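Long-range contacts in restriction endonuclease Hpy99I (Helicobacter pylori, PDB 3GOX), which probably cleaves both strands of DNA at a specific target sequence, as a type II restriction endonuclease of the beta-beta-alpha-Me class: residues Y73-C78 / N86-F90; N30-V34 / V45-G49; V117-E123 / H159-W165; N154-D158 / W169-N175. All coordinates share one frame; numbering follows the deposited sequence.

Contact 1 (Y73-C78 / N86-F90); sequences YDKKIC and NTDGF. With ZN (zinc ion), chain E.
The F90 ring is the flat group of this contact, and K76 lies across one of its faces. The aliphatic CD of the lysine sits 3.8 Å from the F90 ring centroid and almost exactly on the ring normal, a CH-pi contact over the centre. The ring's rim meets backbone instead: C78 N, N86 O and T87 O all lie at the edge, in plane, while C78 CA approaches F90 CE1 at 3.8 Å. K76 can span the ring because CG is anti to its backbone N (chi1 180°) and the rest of the chain is fully extended; its ammonium passes beyond the phenyl to bond T103 OG1 and R104 O.

At the other end, K75 and N86 form an antiparallel, non-hydrogen-bonded pair whose side chains run alongside each other, K75 CG 3.7 Å from N86 OD1. One step on, T87 N donates to D74 O (2.8 Å, 157° at the hydrogen), tying the start of the short 3-10 turn 87-89 to the first segment.

C78 SG binds the zinc ion at 2.3 Å, with C81, C107 and C110 completing the Cys4 site, and F90 also packs on C107. The chemistry implies a division of labour: the metal fixes the cysteine end, the backbone bond fixes the turn, and the lysine methylenes lie over one face of the F90 ring while the charge is satisfied elsewhere.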
# COMPACT_ATOMS: atom_id res chain seq x y z
N TYR A 73 23.15 -7.31 4.21
CA TYR A 73 23.77 -8.14 5.27
C TYR A 73 23.27 -9.59 5.23
O TYR A 73 22.30 -9.89 4.53
CB TYR A 73 23.57 -7.50 6.66
CG TYR A 73 24.13 -6.10 6.73
CD1 TYR A 73 25.47 -5.88 7.00
CD2 TYR A 73 23.34 -4.99 6.45
CE1 TYR A 73 26.01 -4.61 7.01
CE2 TYR A 73 23.87 -3.70 6.47
CZ TYR A 73 25.21 -3.52 6.74
OH TYR A 73 25.79 -2.26 6.77
N ASP A 74 23.96 -10.45 5.98
CA ASP A 74 23.71 -11.90 6.00
C ASP A 74 22.45 -12.29 6.76
O ASP A 74 21.85 -13.34 6.48
CB ASP A 74 24.89 -12.64 6.67
CG ASP A 74 26.07 -12.91 5.73
OD1 ASP A 74 26.08 -12.44 4.57
OD2 ASP A 74 27.00 -13.61 6.17
N LYS A 75 22.07 -11.45 7.73
CA LYS A 75 20.96 -11.74 8.65
C LYS A 75 20.05 -10.54 8.73
O LYS A 75 20.44 -9.42 8.44
CB LYS A 75 21.47 -12.09 10.05
CG LYS A 75 22.41 -13.29 10.08
CD LYS A 75 23.03 -13.50 11.46
CE LYS A 75 23.92 -14.74 11.50
NZ LYS A 75 24.54 -14.95 12.84
N LYS A 76 18.81 -10.81 9.13
CA LYS A 76 17.74 -9.82 9.15
C LYS A 76 16.84 -10.13 10.34
O LYS A 76 16.62 -11.31 10.67
CB LYS A 76 16.96 -9.84 7.82
CG LYS A 76 15.80 -8.86 7.71
CD LYS A 76 15.11 -8.93 6.34
CE LYS A 76 14.17 -7.80 6.18
NZ LYS A 76 13.48 -7.84 4.86
N ILE A 77 16.34 -9.08 10.99
CA ILE A 77 15.42 -9.20 12.12
C ILE A 77 13.98 -9.15 11.59
O ILE A 77 13.60 -8.19 10.92
CB ILE A 77 15.61 -8.08 13.13
CG1 ILE A 77 17.06 -8.02 13.62
CG2 ILE A 77 14.65 -8.27 14.32
CD1 ILE A 77 17.39 -6.73 14.43
N CYS A 78 13.18 -10.19 11.87
CA CYS A 78 11.79 -10.24 11.41
C CYS A 78 10.94 -9.18 12.13
O CYS A 78 11.10 -8.98 13.32
CB CYS A 78 11.21 -11.62 11.64
SG CYS A 78 9.44 -11.75 11.26
N ASN A 86 18.77 -15.78 9.05
CA ASN A 86 19.51 -15.59 7.81
C ASN A 86 18.61 -14.96 6.75
O ASN A 86 17.38 -15.15 6.76
CB ASN A 86 20.05 -16.92 7.28
CG ASN A 86 21.15 -17.50 8.15
OD1 ASN A 86 21.87 -16.77 8.84
ND2 ASN A 86 21.29 -18.82 8.12
N THR A 87 19.22 -14.21 5.83
CA THR A 87 18.50 -13.55 4.73
C THR A 87 17.58 -14.48 3.97
O THR A 87 16.47 -14.08 3.60
CB THR A 87 19.47 -12.90 3.73
OG1 THR A 87 20.27 -11.94 4.43
CG2 THR A 87 18.73 -12.19 2.61
N ASP A 88 18.02 -15.73 3.76
CA ASP A 88 17.19 -16.70 3.04
C ASP A 88 15.95 -17.18 3.81
O ASP A 88 15.14 -17.91 3.24
CB ASP A 88 18.01 -17.89 2.49
CG ASP A 88 18.47 -18.87 3.56
OD1 ASP A 88 18.20 -18.71 4.77
OD2 ASP A 88 19.15 -19.85 3.17
N GLY A 89 15.79 -16.75 5.08
CA GLY A 89 14.57 -16.98 5.85
C GLY A 89 13.44 -16.01 5.51
O GLY A 89 12.37 -16.07 6.13
N PHE A 90 13.69 -15.11 4.55
CA PHE A 90 12.73 -14.11 4.08
C PHE A 90 12.62 -14.21 2.57
O PHE A 90 13.63 -14.46 1.90
CB PHE A 90 13.22 -12.70 4.43
CG PHE A 90 13.43 -12.47 5.91
CD1 PHE A 90 12.49 -11.80 6.65
CD2 PHE A 90 14.58 -12.92 6.55
CE1 PHE A 90 12.69 -11.57 8.00
CE2 PHE A 90 14.76 -12.69 7.89
CZ PHE A 90 13.83 -12.03 8.61
ZN ZN E . 9.12 -13.94 11.95

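Contact 2 (N30-V34 / V45-G49); sequences NSVGV and VLFIG
F47 reaches across to S31, V32 and G33, and its side chain can be followed outward atom by atom. From CB, CG stands anti to the carbonyl carbon (chi1 -74°), which helps carry the CD1-CE1 edge toward the facing segment. Next along that edge, CD1 lies 3.8 Å from V32 O and 3.9 Å from G33 CA. Further out, CE1 comes within 3.6 Å of S31 O, which sits at the ring edge, in plane. One face of the same ring carries V45 CG1, offset toward the rim; this methyl also rests against G33 CA, 3.7 Å away, where the glycine brings no side chain of its own. Beyond the pair, V56 of strand 52-57 packs on both V45 and F47.

The backbones follow antiparallel register. G33 and F47 are a non-hydrogen-bonded pair, whereas V34 and L46 are a hydrogen-bonded one, each N donating to the other's O at 2.9 Å. On the face bearing these two, V34 CG1 meets L46 CB at 3.9 Å as the side chains run alongside each other. Past the end of strand 42-47 in this SH3-like domain, I48 N still donates to V32 O (3.2 Å, a straight 171°). The chemistry implies a split of roles: peptide groups of V32, V34, L46 and I48 bond across the strands, a water linking V32 O to G49 N and R146 of the second subunit, bonded to I48 O and G49 O, take over at the hairpin's end, and side chains meet each other through carbon atoms, S31 OG bonding V28 O instead.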
# COMPACT_ATOMS: atom_id res chain seq x y z
N ASN A 30 18.13 -16.54 19.53
CA ASN A 30 18.19 -15.52 18.47
C ASN A 30 17.04 -14.53 18.50
O ASN A 30 16.97 -13.63 17.66
CB ASN A 30 18.34 -16.14 17.08
CG ASN A 30 19.60 -16.93 16.95
OD1 ASN A 30 20.60 -16.60 17.56
ND2 ASN A 30 19.55 -18.01 16.17
N SER A 31 16.20 -14.63 19.53
CA SER A 31 15.19 -13.59 19.80
C SER A 31 15.88 -12.30 20.15
O SER A 31 16.75 -12.29 21.03
CB SER A 31 14.30 -14.03 20.96
OG SER A 31 13.53 -15.17 20.64
N VAL A 32 15.49 -11.21 19.50
CA VAL A 32 16.05 -9.88 19.75
C VAL A 32 15.31 -9.23 20.91
O VAL A 32 14.09 -9.22 21.00
CB VAL A 32 15.96 -8.97 18.50
CG1 VAL A 32 16.52 -7.55 18.79
CG2 VAL A 32 16.71 -9.63 17.36
N GLY A 33 16.10 -8.65 21.81
CA GLY A 33 15.59 -7.86 22.92
C GLY A 33 16.33 -6.56 23.06
O GLY A 33 17.43 -6.38 22.54
N VAL A 34 15.70 -5.63 23.78
CA VAL A 34 16.31 -4.35 24.15
C VAL A 34 16.50 -4.32 25.68
O VAL A 34 15.64 -4.77 26.46
CB VAL A 34 15.47 -3.17 23.64
CG1 VAL A 34 14.07 -3.17 24.19
CG2 VAL A 34 16.19 -1.86 23.93
N VAL A 45 15.43 -7.48 30.13
CA VAL A 45 15.40 -7.40 28.67
C VAL A 45 13.95 -7.48 28.19
O VAL A 45 13.22 -8.37 28.61
CB VAL A 45 16.16 -8.59 28.05
CG1 VAL A 45 16.15 -8.50 26.52
CG2 VAL A 45 17.58 -8.67 28.56
N LEU A 46 13.55 -6.56 27.33
CA LEU A 46 12.25 -6.68 26.63
C LEU A 46 12.49 -7.42 25.34
O LEU A 46 13.10 -6.87 24.40
CB LEU A 46 11.63 -5.31 26.33
CG LEU A 46 10.32 -5.36 25.53
CD1 LEU A 46 9.26 -6.14 26.29
CD2 LEU A 46 9.84 -3.96 25.24
N PHE A 47 12.00 -8.65 25.30
CA PHE A 47 12.03 -9.43 24.07
C PHE A 47 10.84 -9.00 23.22
O PHE A 47 9.69 -9.13 23.61
CB PHE A 47 12.07 -10.92 24.38
CG PHE A 47 13.40 -11.35 24.88
CD1 PHE A 47 14.45 -11.47 23.99
CD2 PHE A 47 13.63 -11.61 26.22
CE1 PHE A 47 15.70 -11.86 24.42
CE2 PHE A 47 14.88 -11.99 26.67
CZ PHE A 47 15.92 -12.11 25.77
N ILE A 48 11.15 -8.44 22.05
CA ILE A 48 10.20 -7.61 21.32
C ILE A 48 9.09 -8.42 20.65
O ILE A 48 7.92 -8.01 20.67
CB ILE A 48 10.93 -6.73 20.28
CG1 ILE A 48 11.91 -5.80 21.00
CG2 ILE A 48 9.92 -5.95 19.41
CD1 ILE A 48 12.99 -5.24 20.10
N GLY A 49 9.40 -9.61 20.12
CA GLY A 49 8.38 -10.43 19.46
C GLY A 49 7.23 -10.82 20.37
O GLY A 49 6.05 -10.71 19.99
O HOH W 1 12.06 -10.89 19.99

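Contact 3 (V117-E123 / H159-W165); sequences VKLSSTE and HNHDTGW. With nucleotides of chain D.
H159 to W165, the loop joining the two strands of the beta-beta-alpha-Me element, is buttressed by V117 to E123 leading into helix 121-128. Three hydrogen bonds clamp the segments: V117 N to H161 O (2.8 Å, 176°), S120 N to G164 O (3.1 Å), and H159 NE2 to V117 O (2.8 Å). The last has the acceptor in the plane of the imidazole and the donor in the carbonyl plane, which fixes the rotation of the ring about CB-CG. L119 then covers one imidazole face, its N offset toward the rim and its CB making a CH-pi contact, while CD1 touches H159 CB at 3.5 Å. G164 is wedged between V117 CG1, 3.6 Å from its CA, and the carbonyl of K118.

Within the loop, N160 OD1 accepts from D162 N and T163 N from opposite faces of its plane, the first bond forming an Asx turn; T163 OG1 adds an ST turn to W165 N. S120 caps helix 121-128, its OG accepting from E123 N. E123 bends at chi2 (-74°), bringing its carboxylate obliquely against W165 CB and letting OE1 bond G166 N.

ND1 of H159 thereby faces the DNA, with a weak bond to OP1 of DA8 of chain D at 3.2 Å. A backbone carbonyl holding the far nitrogen while the near one is presented to a phosphate is the arrangement expected of the beta-beta-alpha-Me motif, in which a histidine at this place probably activates the attacking water.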
# COMPACT_ATOMS: atom_id res chain seq x y z
N VAL A 117 -5.35 -18.94 4.69
CA VAL A 117 -5.90 -19.94 3.78
C VAL A 117 -5.96 -19.38 2.37
O VAL A 117 -6.50 -18.29 2.17
CB VAL A 117 -7.33 -20.38 4.24
CG1 VAL A 117 -7.88 -21.50 3.36
CG2 VAL A 117 -7.31 -20.82 5.69
N LYS A 118 -5.41 -20.11 1.41
CA LYS A 118 -5.43 -19.70 0.01
C LYS A 118 -6.85 -19.75 -0.57
O LYS A 118 -7.73 -20.44 -0.04
CB LYS A 118 -4.52 -20.60 -0.84
CG LYS A 118 -3.04 -20.49 -0.52
CD LYS A 118 -2.45 -19.11 -0.89
CE LYS A 118 -1.39 -18.68 0.11
NZ LYS A 118 -1.92 -18.74 1.51
N LEU A 119 -7.05 -18.99 -1.64
CA LEU A 119 -8.30 -19.07 -2.40
C LEU A 119 -8.45 -20.47 -2.97
O LEU A 119 -7.55 -20.96 -3.66
CB LEU A 119 -8.29 -18.03 -3.52
CG LEU A 119 -9.52 -17.95 -4.42
CD1 LEU A 119 -10.75 -17.52 -3.64
CD2 LEU A 119 -9.24 -17.00 -5.59
N SER A 120 -9.57 -21.13 -2.66
CA SER A 120 -9.80 -22.49 -3.15
C SER A 120 -9.97 -22.50 -4.67
O SER A 120 -10.31 -21.49 -5.28
CB SER A 120 -11.02 -23.12 -2.46
OG SER A 120 -12.24 -22.64 -3.01
N SER A 121 -9.72 -23.66 -5.26
CA SER A 121 -9.81 -23.82 -6.71
C SER A 121 -11.23 -23.58 -7.24
O SER A 121 -11.39 -22.92 -8.26
CB SER A 121 -9.33 -25.21 -7.13
OG SER A 121 -10.09 -26.23 -6.51
N THR A 122 -12.24 -24.09 -6.54
CA THR A 122 -13.64 -23.86 -6.94
C THR A 122 -14.05 -22.39 -6.74
O THR A 122 -14.80 -21.84 -7.52
CB THR A 122 -14.65 -24.80 -6.23
OG1 THR A 122 -14.68 -24.52 -4.82
CG2 THR A 122 -14.26 -26.25 -6.46
N GLU A 123 -13.54 -21.75 -5.69
CA GLU A 123 -13.82 -20.32 -5.48
C GLU A 123 -13.14 -19.45 -6.54
O GLU A 123 -13.72 -18.46 -6.99
CB GLU A 123 -13.41 -19.89 -4.08
CG GLU A 123 -14.36 -20.40 -2.99
CD GLU A 123 -15.69 -19.66 -2.97
OE1 GLU A 123 -15.70 -18.43 -3.10
OE2 GLU A 123 -16.74 -20.31 -2.83
N HIS A 159 -9.85 -12.45 -1.63
CA HIS A 159 -10.44 -13.58 -0.90
C HIS A 159 -10.24 -13.43 0.61
O HIS A 159 -9.36 -12.68 1.08
CB HIS A 159 -9.87 -14.91 -1.42
CG HIS A 159 -8.56 -15.30 -0.80
ND1 HIS A 159 -7.36 -14.73 -1.18
CD2 HIS A 159 -8.27 -16.19 0.17
CE1 HIS A 159 -6.39 -15.25 -0.46
NE2 HIS A 159 -6.91 -16.14 0.36
N ASN A 160 -11.10 -14.12 1.35
CA ASN A 160 -10.99 -14.19 2.81
C ASN A 160 -9.98 -15.28 3.19
O ASN A 160 -10.18 -16.46 2.87
CB ASN A 160 -12.37 -14.43 3.43
CG ASN A 160 -12.33 -14.45 4.96
OD1 ASN A 160 -11.68 -15.29 5.56
ND2 ASN A 160 -13.04 -13.52 5.59
N HIS A 161 -8.91 -14.90 3.88
CA HIS A 161 -7.85 -15.85 4.23
C HIS A 161 -8.08 -16.60 5.56
O HIS A 161 -7.19 -17.30 6.04
CB HIS A 161 -6.47 -15.19 4.19
CG HIS A 161 -6.27 -14.10 5.19
ND1 HIS A 161 -5.87 -12.83 4.83
CD2 HIS A 161 -6.42 -14.08 6.54
CE1 HIS A 161 -5.77 -12.08 5.91
NE2 HIS A 161 -6.10 -12.81 6.96
N ASP A 162 -9.27 -16.45 6.14
CA ASP A 162 -9.75 -17.34 7.21
C ASP A 162 -10.53 -18.54 6.69
O ASP A 162 -10.49 -19.62 7.26
CB ASP A 162 -10.61 -16.56 8.21
CG ASP A 162 -9.85 -15.42 8.86
OD1 ASP A 162 -8.65 -15.59 9.13
OD2 ASP A 162 -10.46 -14.36 9.11
N THR A 163 -11.26 -18.33 5.60
CA THR A 163 -12.13 -19.36 5.02
C THR A 163 -11.64 -19.95 3.69
O THR A 163 -12.04 -21.05 3.32
CB THR A 163 -13.54 -18.77 4.78
OG1 THR A 163 -13.44 -17.69 3.85
CG2 THR A 163 -14.15 -18.25 6.08
N GLY A 164 -10.79 -19.21 2.96
CA GLY A 164 -10.40 -19.59 1.60
C GLY A 164 -11.43 -19.23 0.53
O GLY A 164 -11.26 -19.59 -0.64
N TRP A 165 -12.47 -18.50 0.89
CA TRP A 165 -13.53 -18.18 -0.08
C TRP A 165 -13.38 -16.78 -0.66
O TRP A 165 -12.82 -15.88 -0.05
CB TRP A 165 -14.92 -18.35 0.53
CG TRP A 165 -15.11 -19.68 1.16
CD1 TRP A 165 -14.52 -20.87 0.79
CD2 TRP A 165 -15.98 -19.99 2.25
NE1 TRP A 165 -14.95 -21.88 1.61
CE2 TRP A 165 -15.84 -21.37 2.52
CE3 TRP A 165 -16.84 -19.23 3.05
CZ2 TRP A 165 -16.55 -22.01 3.54
CZ3 TRP A 165 -17.53 -19.86 4.07
CH2 TRP A 165 -17.39 -21.24 4.31
P DA D 8 -5.13 -11.64 -1.95
OP1 DA D 8 -6.48 -11.70 -1.34
OP2 DA D 8 -4.18 -12.76 -1.74
O5' DA D 8 -5.33 -11.43 -3.52
C5' DA D 8 -4.52 -12.11 -4.47
C4' DA D 8 -3.69 -11.11 -5.25
O4' DA D 8 -2.49 -10.79 -4.52
C3' DA D 8 -3.19 -11.63 -6.59
O3' DA D 8 -4.21 -11.42 -7.57
C2' DA D 8 -1.98 -10.75 -6.85
C1' DA D 8 -1.52 -10.32 -5.45
N9 DA D 8 -0.22 -10.85 -5.04
C8 DA D 8 0.05 -11.65 -3.96
N7 DA D 8 1.33 -11.92 -3.81
C5 DA D 8 1.93 -11.27 -4.88
C6 DA D 8 3.28 -11.16 -5.28
N6 DA D 8 4.29 -11.73 -4.62
N1 DA D 8 3.55 -10.44 -6.39
C2 DA D 8 2.52 -9.86 -7.04
N3 DA D 8 1.22 -9.88 -6.75
C4 DA D 8 0.99 -10.61 -5.65

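Contact 4 (N154-D158 / W169-N175); sequences NLVHD and WICDSCN. With NA (sodium ion), chain G; ZN (zinc ion), chain F; nucleotides of chain D.
V156 packs its CG2 against N175 CB at 3.5 Å and I170 CG1 at 4.1 Å, joining both strands to the helix behind them. I170 continues this apolar layer: with CG1 between its backbone N and carbonyl carbon (chi1 61°), it carries CD1 to D158 CB, 3.7 Å away. On the face bearing W169, that ring's edge meets L155 CB, 4.0 Å from CE3, and W169 NE1 bonds M127 O.

Strands 155-159 and 166-171 and helix 172-180 make up the beta-beta-alpha-Me unit. V156 and I170 exchange backbone bonds, and D172 N donates to N154 O where strand becomes helix. C171 caps that helix, its SG accepting from C174 N; both cysteines bind zinc, together with C140 and C143.

At the polar edge D158 OD1 and N175 OD1 each bind sodium at 2.3 Å, carboxylate and amide planes turned 64° apart; D158 OD2 bonds Y194 OH of the second subunit and forms a salt bridge with R167. OP1 of DA8 and O3' of DG7, both of chain D, and two waters complete the site. N175 ND2 donates to that O3' at 2.7 Å, while D172 OD1 accepts from DG7 N2 at 3.1 Å.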
# COMPACT_ATOMS: atom_id res chain seq x y z
N ASN A 154 -5.10 -2.14 -12.33
CA ASN A 154 -5.03 -3.59 -12.35
C ASN A 154 -5.96 -4.15 -11.27
O ASN A 154 -6.01 -3.64 -10.16
CB ASN A 154 -3.61 -4.11 -12.13
CG ASN A 154 -2.66 -3.76 -13.27
OD1 ASN A 154 -3.08 -3.56 -14.43
ND2 ASN A 154 -1.36 -3.73 -12.96
N LEU A 155 -6.70 -5.20 -11.61
CA LEU A 155 -7.64 -5.82 -10.70
C LEU A 155 -7.13 -7.16 -10.17
O LEU A 155 -6.28 -7.81 -10.79
CB LEU A 155 -9.00 -6.03 -11.37
CG LEU A 155 -9.65 -4.80 -12.00
CD1 LEU A 155 -11.07 -5.16 -12.39
CD2 LEU A 155 -9.61 -3.56 -11.12
N VAL A 156 -7.68 -7.57 -9.03
CA VAL A 156 -7.32 -8.83 -8.41
C VAL A 156 -8.55 -9.54 -7.87
O VAL A 156 -9.56 -8.88 -7.56
CB VAL A 156 -6.33 -8.63 -7.24
CG1 VAL A 156 -5.02 -8.06 -7.76
CG2 VAL A 156 -6.93 -7.76 -6.14
N HIS A 157 -8.42 -10.87 -7.79
CA HIS A 157 -9.29 -11.75 -7.01
C HIS A 157 -9.01 -11.50 -5.54
O HIS A 157 -7.96 -11.94 -5.04
CB HIS A 157 -8.92 -13.24 -7.20
CG HIS A 157 -9.05 -13.77 -8.59
ND1 HIS A 157 -7.99 -13.80 -9.48
CD2 HIS A 157 -10.07 -14.42 -9.21
CE1 HIS A 157 -8.38 -14.39 -10.60
NE2 HIS A 157 -9.63 -14.77 -10.46
N ASP A 158 -9.88 -10.79 -4.83
CA ASP A 158 -9.72 -10.74 -3.37
C ASP A 158 -10.43 -11.94 -2.72
O ASP A 158 -11.43 -12.42 -3.22
CB ASP A 158 -10.26 -9.40 -2.87
CG ASP A 158 -10.25 -9.28 -1.38
OD1 ASP A 158 -9.24 -9.66 -0.72
OD2 ASP A 158 -11.25 -8.74 -0.86
N TRP A 169 -13.97 -8.88 -7.01
CA TRP A 169 -12.98 -8.24 -7.85
C TRP A 169 -12.86 -6.80 -7.40
O TRP A 169 -13.84 -6.06 -7.41
CB TRP A 169 -13.37 -8.32 -9.33
CG TRP A 169 -13.16 -9.69 -9.91
CD1 TRP A 169 -14.07 -10.70 -9.98
CD2 TRP A 169 -11.95 -10.19 -10.50
NE1 TRP A 169 -13.50 -11.80 -10.57
CE2 TRP A 169 -12.20 -11.51 -10.92
CE3 TRP A 169 -10.68 -9.63 -10.74
CZ2 TRP A 169 -11.23 -12.30 -11.54
CZ3 TRP A 169 -9.71 -10.41 -11.35
CH2 TRP A 169 -9.99 -11.73 -11.75
N ILE A 170 -11.64 -6.42 -7.02
CA ILE A 170 -11.34 -5.07 -6.54
C ILE A 170 -10.00 -4.62 -7.15
O ILE A 170 -9.24 -5.44 -7.69
CB ILE A 170 -11.28 -4.98 -4.97
CG1 ILE A 170 -10.17 -5.87 -4.39
CG2 ILE A 170 -12.64 -5.34 -4.34
CD1 ILE A 170 -10.01 -5.73 -2.87
N CYS A 171 -9.69 -3.33 -7.06
CA CYS A 171 -8.41 -2.86 -7.59
C CYS A 171 -7.25 -3.27 -6.67
O CYS A 171 -7.44 -3.49 -5.48
CB CYS A 171 -8.44 -1.35 -7.88
SG CYS A 171 -8.29 -0.28 -6.42
N ASP A 172 -6.08 -3.42 -7.27
CA ASP A 172 -4.85 -3.82 -6.55
C ASP A 172 -4.52 -2.82 -5.45
O ASP A 172 -4.05 -3.21 -4.39
CB ASP A 172 -3.70 -3.96 -7.57
CG ASP A 172 -2.36 -4.36 -6.94
OD1 ASP A 172 -2.14 -5.55 -6.69
OD2 ASP A 172 -1.48 -3.47 -6.78
N SER A 173 -4.78 -1.54 -5.69
CA SER A 173 -4.54 -0.51 -4.68
C SER A 173 -5.35 -0.81 -3.42
O SER A 173 -4.82 -0.82 -2.30
CB SER A 173 -4.90 0.85 -5.26
OG SER A 173 -4.78 1.90 -4.33
N CYS A 174 -6.65 -1.04 -3.57
CA CYS A 174 -7.51 -1.38 -2.43
C CYS A 174 -7.10 -2.69 -1.77
O CYS A 174 -7.08 -2.78 -0.55
CB CYS A 174 -8.98 -1.46 -2.86
SG CYS A 174 -9.70 0.20 -3.06
N ASN A 175 -6.78 -3.69 -2.57
CA ASN A 175 -6.42 -5.00 -2.04
C ASN A 175 -5.17 -4.92 -1.14
O ASN A 175 -5.13 -5.50 -0.05
CB ASN A 175 -6.19 -6.00 -3.17
CG ASN A 175 -6.01 -7.41 -2.66
OD1 ASN A 175 -6.87 -7.94 -1.97
ND2 ASN A 175 -4.89 -8.04 -3.02
NA NA G . -6.97 -9.69 -0.48
ZN ZN F . -10.29 0.26 -5.32
P DA D 8 -5.13 -11.64 -1.95
OP1 DA D 8 -6.48 -11.70 -1.34
OP2 DA D 8 -4.18 -12.76 -1.74
O5' DA D 8 -5.33 -11.43 -3.52
C5' DA D 8 -4.52 -12.11 -4.47
C4' DA D 8 -3.69 -11.11 -5.25
O4' DA D 8 -2.49 -10.79 -4.52
C3' DA D 8 -3.19 -11.63 -6.59
O3' DA D 8 -4.21 -11.42 -7.57
C2' DA D 8 -1.98 -10.75 -6.85
C1' DA D 8 -1.52 -10.32 -5.45
N9 DA D 8 -0.22 -10.85 -5.04
C8 DA D 8 0.05 -11.65 -3.96
N7 DA D 8 1.33 -11.92 -3.81
C5 DA D 8 1.93 -11.27 -4.88
C6 DA D 8 3.28 -11.16 -5.28
N6 DA D 8 4.29 -11.73 -4.62
N1 DA D 8 3.55 -10.44 -6.39
C2 DA D 8 2.52 -9.86 -7.04
N3 DA D 8 1.22 -9.88 -6.75
C4 DA D 8 0.99 -10.61 -5.65
P DG D 7 -0.63 -8.93 2.88
OP1 DG D 7 -1.47 -9.39 4.01
OP2 DG D 7 0.72 -9.51 2.68
O5' DG D 7 -1.46 -9.18 1.53
C5' DG D 7 -2.72 -8.57 1.36
C4' DG D 7 -3.22 -8.78 -0.05
O4' DG D 7 -2.23 -8.27 -0.98
C3' DG D 7 -3.45 -10.23 -0.48
O3' DG D 7 -4.45 -10.25 -1.50
C2' DG D 7 -2.10 -10.62 -1.05
C1' DG D 7 -1.66 -9.33 -1.74
N9 DG D 7 -0.21 -9.14 -1.78
C8 DG D 7 0.72 -9.62 -0.88
N7 DG D 7 1.95 -9.35 -1.22
C5 DG D 7 1.84 -8.64 -2.40
C6 DG D 7 2.85 -8.11 -3.26
O6 DG D 7 4.08 -8.19 -3.14
N1 DG D 7 2.30 -7.44 -4.35
C2 DG D 7 0.95 -7.32 -4.60
N2 DG D 7 0.63 -6.63 -5.71
N3 DG D 7 0.00 -7.84 -3.83
C4 DG D 7 0.51 -8.48 -2.76
O HOH W 2 -6.22 -8.20 1.16
O HOH W 3 -7.05 -11.26 1.41

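Contacts 2 and 4 are the buried ones, each pairing the strands of a hairpin; contacts 1 and 3 are partly exposed and rely more on turns and loops. Contact 2 is chiefly hydrocarbon and peptide pairing, whereas contact 4 places a comparable hairpin beside DNA and adds metal ligands. Contacts 1 and 4 each include part of a Cys4 zinc site, but they lie on opposite sides of the chain's centre. Neighbours touch: I77 of contact 1 packs on V32 of contact 2, and L119 of contact 3 on H157 of contact 4. Contacts 3 and 4 hold the same hairpin, contact 4 its strands and contact 3 its connecting loop, and both address the phosphate of DA8 of chain D, through histidine and sodium respectively.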